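Local atomic coordinates of esterase (PDB entry 4W9R), a protein that is of unknown function but belongs to the putative esterase family of alpha/beta-hydrolases and so may hydrolyse an ester. Residues S52-Y57 / G61-C66; E97-E102 / N130-A135. All blocks are in the same frame, centred on the assembly; numbering follows the deposited sequence.

Contact 1 of 2, residues S52-Y57 / G61-C66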
loop_
_atom_site.group_PDB
_atom_site.type_symbol
_atom_site.label_atom_id
_atom_site.label_comp_id
_atom_site.label_asym_id
_atom_site.label_seq_id
_atom_site.Cartn_x
_atom_site.Cartn_y
_atom_site.Cartn_z
ATOM N N SER B 52 7.269 3.828 2.517
ATOM C CA SER B 52 6.262 3.905 3.570
ATOM C C SER B 52 5.870 2.518 4.077
ATOM O O SER B 52 5.585 2.344 5.261
ATOM C CB SER B 52 5.021 4.651 3.078
ATOM O OG SER B 52 4.340 3.906 2.085
HETATM N N MSE B 53 5.857 1.534 3.183
HETATM C CA MSE B 53 5.442 0.187 3.562
HETATM C C MSE B 53 6.539 -0.597 4.289
HETATM O O MSE B 53 6.234 -1.452 5.119
HETATM C CB MSE B 53 4.961 -0.590 2.332
HETATM C CG MSE B 53 3.624 -0.092 1.781
HETATM SE SE MSE B 53 2.896 -1.174 0.324
HETATM C CE MSE B 53 1.662 0.123 -0.450
ATOM N N VAL B 54 7.806 -0.312 4.001
ATOM C CA VAL B 54 8.884 -1.000 4.714
ATOM C C VAL B 54 9.039 -0.414 6.117
ATOM O O VAL B 54 9.467 -1.106 7.040
ATOM C CB VAL B 54 10.241 -0.933 3.962
ATOM C CG1 VAL B 54 10.129 -1.599 2.596
ATOM C CG2 VAL B 54 10.730 0.498 3.828
ATOM N N ARG B 55 8.677 0.855 6.277
ATOM C CA ARG B 55 8.652 1.480 7.594
ATOM C C ARG B 55 7.471 0.947 8.393
ATOM O O ARG B 55 7.566 0.723 9.599
ATOM C CB ARG B 55 8.566 3.001 7.475
ATOM C CG ARG B 55 9.800 3.648 6.882
ATOM C CD ARG B 55 9.598 5.141 6.674
ATOM N NE ARG B 55 9.158 5.809 7.895
ATOM C CZ ARG B 55 9.980 6.269 8.833
ATOM N NH1 ARG B 55 11.292 6.133 8.693
ATOM N NH2 ARG B 55 9.490 6.864 9.911
ATOM N N TYR B 56 6.359 0.751 7.695
ATOM C CA TYR B 56 5.142 0.197 8.271
ATOM C C TYR B 56 5.398 -1.187 8.860
ATOM O O TYR B 56 5.116 -1.436 10.031
ATOM C CB TYR B 56 4.053 0.145 7.197
ATOM C CG TYR B 56 2.771 -0.561 7.579
ATOM C CD1 TYR B 56 1.734 0.125 8.199
ATOM C CD2 TYR B 56 2.580 -1.903 7.277
ATOM C CE1 TYR B 56 0.553 -0.514 8.528
ATOM C CE2 TYR B 56 1.406 -2.550 7.605
ATOM C CZ TYR B 56 0.397 -1.852 8.228
ATOM O OH TYR B 56 -0.771 -2.499 8.551
ATOM N N TYR B 57 5.943 -2.081 8.041
ATOM C CA TYR B 57 6.252 -3.438 8.473
ATOM C C TYR B 57 7.304 -3.464 9.578
ATOM O O TYR B 57 7.276 -4.332 10.450
ATOM C CB TYR B 57 6.725 -4.276 7.285
ATOM C CG TYR B 57 5.610 -4.728 6.370
ATOM C CD1 TYR B 57 4.413 -5.206 6.889
ATOM C CD2 TYR B 57 5.750 -4.672 4.989
ATOM C CE1 TYR B 57 3.389 -5.622 6.058
ATOM C CE2 TYR B 57 4.731 -5.085 4.149
ATOM C CZ TYR B 57 3.553 -5.560 4.689
ATOM O OH TYR B 57 2.535 -5.974 3.862
ATOM N N GLY B 61 7.363 -4.945 13.543
ATOM C CA GLY B 61 8.366 -5.967 13.776
ATOM C C GLY B 61 8.311 -7.108 12.779
ATOM O O GLY B 61 8.836 -8.192 13.037
ATOM N N GLU B 62 7.669 -6.870 11.640
ATOM C CA GLU B 62 7.580 -7.880 10.590
ATOM C C GLU B 62 8.728 -7.760 9.589
ATOM O O GLU B 62 8.905 -8.623 8.729
ATOM C CB GLU B 62 6.237 -7.776 9.866
ATOM C CG GLU B 62 5.034 -7.956 10.773
ATOM C CD GLU B 62 3.726 -7.984 10.007
ATOM O OE1 GLU B 62 3.763 -7.931 8.759
ATOM O OE2 GLU B 62 2.660 -8.063 10.653
HETATM N N MSE B 63 9.506 -6.689 9.710
HETATM C CA MSE B 63 10.649 -6.461 8.830
HETATM C C MSE B 63 11.809 -5.817 9.575
HETATM O O MSE B 63 11.598 -5.029 10.496
HETATM C CB MSE B 63 10.259 -5.570 7.646
HETATM C CG MSE B 63 9.711 -6.311 6.442
HETATM SE SE MSE B 63 9.496 -5.137 4.893
HETATM C CE MSE B 63 11.342 -4.554 4.682
ATOM N N PRO B 64 13.043 -6.150 9.173
ATOM C CA PRO B 64 14.224 -5.444 9.671
ATOM C C PRO B 64 14.331 -4.065 9.031
ATOM O O PRO B 64 13.680 -3.821 8.015
ATOM C CB PRO B 64 15.380 -6.345 9.236
ATOM C CG PRO B 64 14.875 -7.002 7.996
ATOM C CD PRO B 64 13.402 -7.223 8.228
ATOM N N LYS B 65 15.123 -3.175 9.619
ATOM C CA LYS B 65 15.386 -1.884 9.000
ATOM C C LYS B 65 16.112 -2.094 7.674
ATOM O O LYS B 65 17.065 -2.868 7.594
ATOM C CB LYS B 65 16.209 -0.990 9.929
ATOM C CG LYS B 65 15.470 -0.537 11.177
ATOM C CD LYS B 65 16.384 0.273 12.088
ATOM C CE LYS B 65 15.653 0.750 13.331
ATOM N NZ LYS B 65 14.505 1.636 12.993
ATOM N N CYS B 66 15.651 -1.411 6.633
ATOM C CA CYS B 66 16.221 -1.582 5.302
ATOM C C CYS B 66 16.636 -0.254 4.684
ATOM O O CYS B 66 16.145 0.806 5.069
ATOM C CB CYS B 66 15.224 -2.288 4.380
ATOM S SG CYS B 66 14.884 -4.003 4.824
#

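Contact 2 of 2, residues E97-E102 / N130-A135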
loop_
_atom_site.group_PDB
_atom_site.type_symbol
_atom_site.label_atom_id
_atom_site.label_comp_id
_atom_site.label_asym_id
_atom_site.label_seq_id
_atom_site.Cartn_x
_atom_site.Cartn_y
_atom_site.Cartn_z
ATOM N N GLU B 97 23.110 -2.856 -16.703
ATOM C CA GLU B 97 24.399 -3.031 -16.039
ATOM C C GLU B 97 24.725 -1.873 -15.096
ATOM O O GLU B 97 25.478 -2.041 -14.138
ATOM C CB GLU B 97 25.515 -3.197 -17.072
ATOM C CG GLU B 97 25.370 -4.436 -17.946
ATOM C CD GLU B 97 26.565 -4.655 -18.856
ATOM O OE1 GLU B 97 27.663 -4.155 -18.531
ATOM O OE2 GLU B 97 26.406 -5.327 -19.896
ATOM N N PHE B 98 24.160 -0.701 -15.374
ATOM C CA PHE B 98 24.329 0.455 -14.497
ATOM C C PHE B 98 23.857 0.141 -13.082
ATOM O O PHE B 98 24.500 0.518 -12.105
ATOM C CB PHE B 98 23.573 1.667 -15.050
ATOM C CG PHE B 98 23.069 2.607 -13.988
ATOM C CD1 PHE B 98 23.943 3.438 -13.306
ATOM C CD2 PHE B 98 21.718 2.664 -13.680
ATOM C CE1 PHE B 98 23.481 4.301 -12.328
ATOM C CE2 PHE B 98 21.249 3.527 -12.705
ATOM C CZ PHE B 98 22.132 4.347 -12.029
ATOM N N VAL B 99 22.730 -0.556 -12.980
ATOM C CA VAL B 99 22.196 -0.958 -11.684
ATOM C C VAL B 99 23.117 -1.972 -11.010
ATOM O O VAL B 99 23.495 -1.808 -9.851
ATOM C CB VAL B 99 20.785 -1.563 -11.817
ATOM C CG1 VAL B 99 20.258 -1.991 -10.456
ATOM C CG2 VAL B 99 19.838 -0.568 -12.473
ATOM N N SER B 100 23.476 -3.018 -11.750
ATOM C CA SER B 100 24.313 -4.094 -11.228
ATOM C C SER B 100 25.741 -3.670 -10.902
ATOM O O SER B 100 26.216 -3.868 -9.785
ATOM C CB SER B 100 24.366 -5.252 -12.228
ATOM O OG SER B 100 23.129 -5.928 -12.302
ATOM N N ALA B 101 26.428 -3.106 -11.890
ATOM C CA ALA B 101 27.867 -2.884 -11.788
ATOM C C ALA B 101 28.262 -1.534 -11.193
ATOM O O ALA B 101 29.427 -1.327 -10.852
ATOM C CB ALA B 101 28.504 -3.044 -13.163
ATOM N N GLU B 102 27.307 -0.622 -11.056
ATOM C CA GLU B 102 27.632 0.729 -10.604
ATOM C C GLU B 102 26.854 1.141 -9.359
ATOM O O GLU B 102 27.442 1.371 -8.302
ATOM C CB GLU B 102 27.385 1.740 -11.725
ATOM C CG GLU B 102 28.194 1.482 -12.984
ATOM C CD GLU B 102 27.964 2.535 -14.050
ATOM O OE1 GLU B 102 27.150 3.451 -13.815
ATOM O OE2 GLU B 102 28.601 2.450 -15.121
ATOM N N ASN B 130 13.487 -8.965 -14.628
ATOM C CA ASN B 130 13.526 -10.422 -14.711
ATOM C C ASN B 130 14.891 -10.941 -15.140
ATOM O O ASN B 130 15.316 -12.020 -14.726
ATOM C CB ASN B 130 12.465 -10.936 -15.686
ATOM C CG ASN B 130 11.054 -10.707 -15.191
ATOM O OD1 ASN B 130 10.800 -10.691 -13.988
ATOM N ND2 ASN B 130 10.123 -10.534 -16.123
ATOM N N TYR B 131 15.582 -10.158 -15.962
ATOM C CA TYR B 131 16.818 -10.604 -16.592
ATOM C C TYR B 131 17.998 -10.689 -15.628
ATOM O O TYR B 131 19.069 -11.172 -15.995
ATOM C CB TYR B 131 17.156 -9.691 -17.769
ATOM C CG TYR B 131 16.298 -9.975 -18.980
ATOM C CD1 TYR B 131 15.017 -9.451 -19.086
ATOM C CD2 TYR B 131 16.761 -10.785 -20.007
ATOM C CE1 TYR B 131 14.225 -9.718 -20.187
ATOM C CE2 TYR B 131 15.978 -11.056 -21.112
ATOM C CZ TYR B 131 14.711 -10.521 -21.197
ATOM O OH TYR B 131 13.930 -10.792 -22.296
ATOM N N TYR B 132 17.805 -10.228 -14.397
ATOM C CA TYR B 132 18.833 -10.380 -13.374
ATOM C C TYR B 132 18.946 -11.839 -12.925
ATOM O O TYR B 132 19.931 -12.229 -12.298
ATOM C CB TYR B 132 18.546 -9.465 -12.183
ATOM C CG TYR B 132 18.749 -8.003 -12.508
ATOM C CD1 TYR B 132 20.023 -7.494 -12.715
ATOM C CD2 TYR B 132 17.672 -7.135 -12.617
ATOM C CE1 TYR B 132 20.220 -6.163 -13.020
ATOM C CE2 TYR B 132 17.860 -5.797 -12.921
ATOM C CZ TYR B 132 19.139 -5.319 -13.121
ATOM O OH TYR B 132 19.344 -3.993 -13.426
HETATM N N MSE B 133 17.936 -12.638 -13.260
HETATM C CA MSE B 133 17.965 -14.078 -13.015
HETATM C C MSE B 133 18.978 -14.788 -13.908
HETATM O O MSE B 133 19.456 -15.874 -13.581
HETATM C CB MSE B 133 16.582 -14.690 -13.245
HETATM C CG MSE B 133 15.602 -14.507 -12.106
HETATM SE SE MSE B 133 13.811 -15.070 -12.636
HETATM C CE MSE B 133 14.284 -16.713 -13.559
ATOM N N LEU B 134 19.292 -14.173 -15.044
ATOM C CA LEU B 134 20.146 -14.799 -16.047
ATOM C C LEU B 134 21.623 -14.471 -15.843
ATOM O O LEU B 134 22.466 -14.863 -16.650
ATOM C CB LEU B 134 19.704 -14.377 -17.450
ATOM C CG LEU B 134 18.213 -14.552 -17.757
ATOM C CD1 LEU B 134 17.902 -14.148 -19.189
ATOM C CD2 LEU B 134 17.764 -15.980 -17.489
ATOM N N ALA B 135 21.929 -13.746 -14.770
ATOM C CA ALA B 135 23.305 -13.361 -14.459
ATOM C C ALA B 135 24.209 -14.581 -14.287
ATOM O O ALA B 135 23.902 -15.492 -13.518
ATOM C CB ALA B 135 23.340 -12.497 -13.208
#

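Contact 1 of 2, residues S52-Y57 / G61-C66
The last turn of helix 43-59 ends in a Schellman motif, in which Tyr57 O accepts the backbone N-H of Glu62 at 2.8 Å. Met63 N makes a weak further bond to the same oxygen, Tyr57 O, at 3.3 Å. Gly61 is the residue that leaves the helix, with a positive phi. The N-H of Glu62 meets the carbonyl oxygen of Tyr57 tilted 22° from the carbonyl plane.

Past this turn the selenomethionine Met63 folds back along the helix. Its CG lies 3.7 Å from Tyr57 CB. Its SE comes obliquely to the ring, 3.8 Å from Tyr57 CD2, in a Met-aromatic contact. The bend at chi3 (60°) carries Met63 CE on to the Val54 side chain, where it lies 3.8 Å from Val54 CG1. On the same side of the ring plane, but by CD1 rather than CD2, Glu62 OE1 comes obliquely to Tyr57 CD1 at 3.4 Å. The carboxylate of Glu62 and the ring are only 19° apart in plane.

The polar ends are held by other parts of the dimer. Tyr57 OH is hydrogen-bonded to Ala226 O of helix 217-232, and Glu62 OE2 to Asn218 ND2 of the second subunit. The Tyr57 carbonyl is thus satisfied by the N-H of Glu62, with a weaker share from Met63, while Met63 packs its apolar chain on Val54 and Tyr57 in a buried contact.

Contact 2 of 2, residues E97-E102 / N130-A135
Val99 and Ser100 of helix 91-110 receive the outer end of the Tyr132 side chain, which reaches across from a short 3-10 segment. The backbones stay well apart, with 8.6 Å between Ser100 CA and Tyr132 CA. The helix widens into a pi-type turn over 98-102, and both touching residues lie within it.

Val99 comes first. Its CB lies 3.3 Å from Tyr132 OH. The two methyl groups are a little farther off, CG2 at 3.6 Å and CG1 at 3.7 Å from that same oxygen Tyr132 OH. The side chains cross at about a right angle, and Val99 is placed obliquely to the ring. The phenol oxygen finds its polar partner one turn back, in a hydrogen bond to Phe96 O. It therefore meets Val99 through packing alone.

Ser100 follows, at the edge of the same ring. Its OG lies near the ring plane, close to Tyr132 CE1 and CD1. The Ser100 side chain has chi1 -70°, with OG anti to the carbonyl carbon, which turns the hydroxyl towards the tyrosine. No hydrogen bond joins the two segments.

Beyond the touching pair, Glu102 turns to Ser12 and Arg14, near the end of strand 5-12.

Tyr132 also stacks on Phe96 and meets Phe141 edge-to-face, so the contact belongs to an aromatic cluster. This cluster joins helix 91-110 to the loop between helix 123-128 and strand 143-149. On that loop, Met133 packs on Ile144 of the strand and on helix 156-165.

Overall arrangement
Contact 1 is complete in the chain before contact 2 begins. Their centres are 25 Å apart, and their nearest atoms are still about 16 Å apart. All four segments lie within the esterase family sequence. Both contacts lie in the connections between strands of one mixed sheet. Contact 1 falls between strands 35-40 and 67-71. Contact 2 joins helix 91-110, between strands 67-71 and 116-122, to the loop before strand 143-149. Contact 1 forms part of the interface with the second subunit, whereas no other chain of the assembly touches contact 2. One contact thus shapes a helix-to-strand connection at the dimer interface, while the other packs connecting elements within a single subunit.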